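Local coordinates for salivary nitrophorin (Cimex lectularius, PDB 2IMQ), which uses a bound heme b to deliver nitric oxide to the victim during feeding, which causes vasodilation, at residues 16-21 with 45-50. Residues are numbered along the deposited sequence; the frame is centred on the assembly and turned at random.
Sequences SGHERA and QGFGFQ. With HEM (protoporphyrin IX containing Fe), chain B.
His-18 lays one face of its imidazole against Phe-47 CB where the two segments leave their strands. This is a CH-pi contact. CB sits 3.6 Å from the imidazole centroid and is displaced toward NE2, which it approaches to 3.3 Å. The ring planes are tilted by only 22°, but the rings are so far offset that there is little stacking. Their centroids are 5.1 Å apart. With CG anti to its carbonyl carbon (chi1 -67°), Phe-47 brings CG near His-18 NE2, and CD1 meets both NE2 and CD2. Arg-135 of strand 127-135 touches Phe-47 as well.

Beside this pair the strand ends run parallel, with Gly-17 next to Gly-46. Two donors grip Gln-45 O: Ser-16 N at 2.9 Å and Gly-17 N at 3.1 Å, the second bond being the straighter. Phe-47 N returns a bond to Gly-17 O, and Gly-46 CA adds a CA-H...O contact to the same oxygen at 3.2 Å. The segments carry the last residues of strands 6-17 and 39-46, neighbours in a beta-alpha-beta unit, and the loops that follow. The protein belongs to the DNase I-like clan and is related to inositol polyphosphate 5-phosphatases. Ser-16 and several loop residues beyond both strands form part of the heme pocket. A type II' turn from Ser-16 to Glu-19, with Gly-17 at positive phi, redirects the first loop.

Ser-16 OG lies near the edge of the Phe-49 ring and 3.7 Å from the heme vinyl atom CAB. Phe-49 turns its edge to the porphyrin, with CD2 3.5 Å from C2C. Ala-21 CB rests against heme C2B and C3B, while Cys-60 is the proximal ligand to the iron.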
loop_
_atom_site.group_PDB
_atom_site.type_symbol
_atom_site.label_atom_id
_atom_site.label_comp_id
_atom_site.label_asym_id
_atom_site.label_seq_id
_atom_site.Cartn_x
_atom_site.Cartn_y
_atom_site.Cartn_z
ATOM N N SER A 16 -7.962 -6.654 -2.427
ATOM C CA SER A 16 -8.990 -6.848 -3.443
ATOM C C SER A 16 -9.456 -8.300 -3.548
ATOM O O SER A 16 -10.504 -8.588 -4.165
ATOM C CB SER A 16 -8.423 -6.344 -4.779
ATOM O OG SER A 16 -7.196 -6.957 -5.019
ATOM N N GLY A 17 -8.756 -9.258 -2.945
ATOM C CA GLY A 17 -9.268 -10.627 -2.908
ATOM C C GLY A 17 -9.249 -11.261 -4.279
ATOM O O GLY A 17 -8.206 -11.260 -4.949
ATOM N N HIS A 18 -10.413 -11.783 -4.705
ATOM C CA HIS A 18 -10.552 -12.367 -6.029
ATOM C C HIS A 18 -11.085 -11.358 -7.041
ATOM O O HIS A 18 -11.343 -11.724 -8.193
ATOM C CB HIS A 18 -11.469 -13.616 -5.973
ATOM C CG HIS A 18 -10.884 -14.761 -5.196
ATOM N ND1 HIS A 18 -10.386 -15.898 -5.800
ATOM C CD2 HIS A 18 -10.708 -14.936 -3.865
ATOM C CE1 HIS A 18 -9.942 -16.729 -4.870
ATOM N NE2 HIS A 18 -10.119 -16.165 -3.687
ATOM N N GLU A 19 -11.225 -10.089 -6.675
ATOM C CA GLU A 19 -11.816 -9.114 -7.595
ATOM C C GLU A 19 -10.856 -8.683 -8.696
ATOM O O GLU A 19 -9.698 -8.405 -8.442
ATOM C CB GLU A 19 -12.394 -7.890 -6.904
ATOM C CG GLU A 19 -13.882 -7.693 -7.215
ATOM C CD GLU A 19 -14.145 -6.361 -7.863
ATOM O OE1 GLU A 19 -15.086 -6.258 -8.676
ATOM O OE2 GLU A 19 -13.380 -5.414 -7.572
ATOM N N ARG A 20 -11.369 -8.626 -9.923
ATOM C CA ARG A 20 -10.639 -8.043 -11.033
ATOM C C ARG A 20 -10.382 -6.559 -10.873
ATOM O O ARG A 20 -11.115 -5.854 -10.195
ATOM C CB ARG A 20 -11.411 -8.243 -12.333
ATOM C CG ARG A 20 -12.699 -7.481 -12.451
ATOM C CD ARG A 20 -13.393 -7.730 -13.754
ATOM N NE ARG A 20 -14.701 -7.094 -13.838
ATOM C CZ ARG A 20 -15.550 -7.250 -14.863
ATOM N NH1 ARG A 20 -15.226 -8.017 -15.904
ATOM N NH2 ARG A 20 -16.730 -6.635 -14.857
ATOM N N ALA A 21 -9.322 -6.066 -11.491
ATOM C CA ALA A 21 -9.094 -4.639 -11.505
ATOM C C ALA A 21 -10.289 -3.923 -12.087
ATOM O O ALA A 21 -10.894 -4.377 -13.096
ATOM C CB ALA A 21 -7.858 -4.288 -12.288
ATOM N N GLN A 45 -3.545 -7.094 -2.669
ATOM C CA GLN A 45 -3.493 -8.339 -1.994
ATOM C C GLN A 45 -4.713 -9.089 -2.391
ATOM O O GLN A 45 -5.818 -8.554 -2.455
ATOM C CB GLN A 45 -3.493 -8.125 -0.477
ATOM C CG GLN A 45 -3.665 -9.430 0.284
ATOM C CD GLN A 45 -3.485 -9.327 1.743
ATOM O OE1 GLN A 45 -2.759 -8.463 2.257
ATOM N NE2 GLN A 45 -4.096 -10.281 2.423
ATOM N N GLY A 46 -4.525 -10.391 -2.594
ATOM C CA GLY A 46 -5.629 -11.211 -3.000
ATOM C C GLY A 46 -5.230 -12.655 -3.226
ATOM O O GLY A 46 -4.372 -13.220 -2.528
ATOM N N PHE A 47 -5.868 -13.234 -4.222
ATOM C CA PHE A 47 -5.703 -14.680 -4.466
ATOM C C PHE A 47 -5.614 -14.999 -5.931
ATOM O O PHE A 47 -6.405 -14.496 -6.725
ATOM C CB PHE A 47 -6.875 -15.437 -3.894
ATOM C CG PHE A 47 -6.932 -15.395 -2.401
ATOM C CD1 PHE A 47 -7.809 -14.529 -1.757
ATOM C CD2 PHE A 47 -6.054 -16.169 -1.638
ATOM C CE1 PHE A 47 -7.836 -14.453 -0.360
ATOM C CE2 PHE A 47 -6.078 -16.115 -0.241
ATOM C CZ PHE A 47 -6.968 -15.251 0.401
ATOM N N GLY A 48 -4.666 -15.868 -6.259
ATOM C CA GLY A 48 -4.576 -16.457 -7.600
ATOM C C GLY A 48 -3.970 -15.562 -8.667
ATOM O O GLY A 48 -4.132 -15.817 -9.860
ATOM N N PHE A 49 -3.245 -14.512 -8.291
ATOM C CA PHE A 49 -2.708 -13.607 -9.302
ATOM C C PHE A 49 -1.789 -14.267 -10.332
ATOM O O PHE A 49 -1.938 -14.004 -11.508
ATOM C CB PHE A 49 -1.916 -12.468 -8.665
ATOM C CG PHE A 49 -2.737 -11.583 -7.757
ATOM C CD1 PHE A 49 -2.245 -11.210 -6.532
ATOM C CD2 PHE A 49 -3.962 -11.105 -8.159
ATOM C CE1 PHE A 49 -2.982 -10.409 -5.698
ATOM C CE2 PHE A 49 -4.691 -10.226 -7.327
ATOM C CZ PHE A 49 -4.186 -9.912 -6.099
ATOM N N GLN A 50 -0.822 -15.046 -9.850
ATOM C CA GLN A 50 0.229 -15.641 -10.679
ATOM C C GLN A 50 -0.369 -16.708 -11.575
ATOM O O GLN A 50 -0.202 -16.662 -12.802
ATOM C CB GLN A 50 1.310 -16.220 -9.766
ATOM C CG GLN A 50 2.595 -16.664 -10.435
ATOM C CD GLN A 50 3.760 -16.695 -9.454
ATOM O OE1 GLN A 50 4.913 -16.574 -9.857
ATOM N NE2 GLN A 50 3.461 -16.853 -8.163
HETATM C CHA HEM B . -0.775 -6.829 -13.704
HETATM C CHB HEM B . -3.495 -4.094 -10.768
HETATM C CHC HEM B . -6.373 -7.862 -9.941
HETATM C CHD HEM B . -3.567 -10.689 -12.562
HETATM C C1A HEM B . -1.254 -5.746 -13.025
HETATM C C2A HEM B . -0.721 -4.404 -13.055
HETATM C C3A HEM B . -1.477 -3.669 -12.201
HETATM C C4A HEM B . -2.503 -4.508 -11.652
HETATM C CMA HEM B . -1.314 -2.186 -11.923
HETATM C CAA HEM B . 0.471 -3.880 -13.889
HETATM C CBA HEM B . -0.209 -3.277 -15.149
HETATM C CGA HEM B . 0.821 -2.774 -16.149
HETATM O O1A HEM B . 1.384 -3.592 -16.874
HETATM O O2A HEM B . 1.032 -1.541 -16.268
HETATM C C1B HEM B . -4.507 -4.879 -10.314
HETATM C C2B HEM B . -5.573 -4.437 -9.447
HETATM C C3B HEM B . -6.381 -5.465 -9.213
HETATM C C4B HEM B . -5.857 -6.593 -9.939
HETATM C CMB HEM B . -5.566 -3.015 -9.010
HETATM C CAB HEM B . -7.631 -5.531 -8.351
HETATM C CBB HEM B . -8.314 -4.423 -8.032
HETATM C C1C HEM B . -5.932 -8.978 -10.591
HETATM C C2C HEM B . -6.484 -10.307 -10.519
HETATM C C3C HEM B . -5.728 -11.065 -11.307
HETATM C C4C HEM B . -4.621 -10.291 -11.775
HETATM C CMC HEM B . -7.803 -10.720 -9.856
HETATM C CAC HEM B . -5.926 -12.546 -11.599
HETATM C CBC HEM B . -5.918 -13.464 -10.635
HETATM C C1D HEM B . -2.543 -9.911 -13.056
HETATM C C2D HEM B . -1.433 -10.436 -13.813
HETATM C C3D HEM B . -0.598 -9.256 -14.190
HETATM C C4D HEM B . -1.242 -8.107 -13.609
HETATM C CMD HEM B . -1.187 -11.894 -14.200
HETATM C CAD HEM B . 0.704 -9.358 -15.003
HETATM C CBD HEM B . 0.287 -9.745 -16.413
HETATM C CGD HEM B . 1.421 -9.542 -17.368
HETATM O O1D HEM B . 1.205 -9.839 -18.588
HETATM O O2D HEM B . 2.508 -9.096 -16.897
HETATM N NA HEM B . -2.355 -5.791 -12.177
HETATM N NB HEM B . -4.694 -6.208 -10.578
HETATM N NC HEM B . -4.790 -9.015 -11.333
HETATM N ND HEM B . -2.376 -8.537 -12.941
HETATM FE FE HEM B . -3.636 -7.368 -11.875
#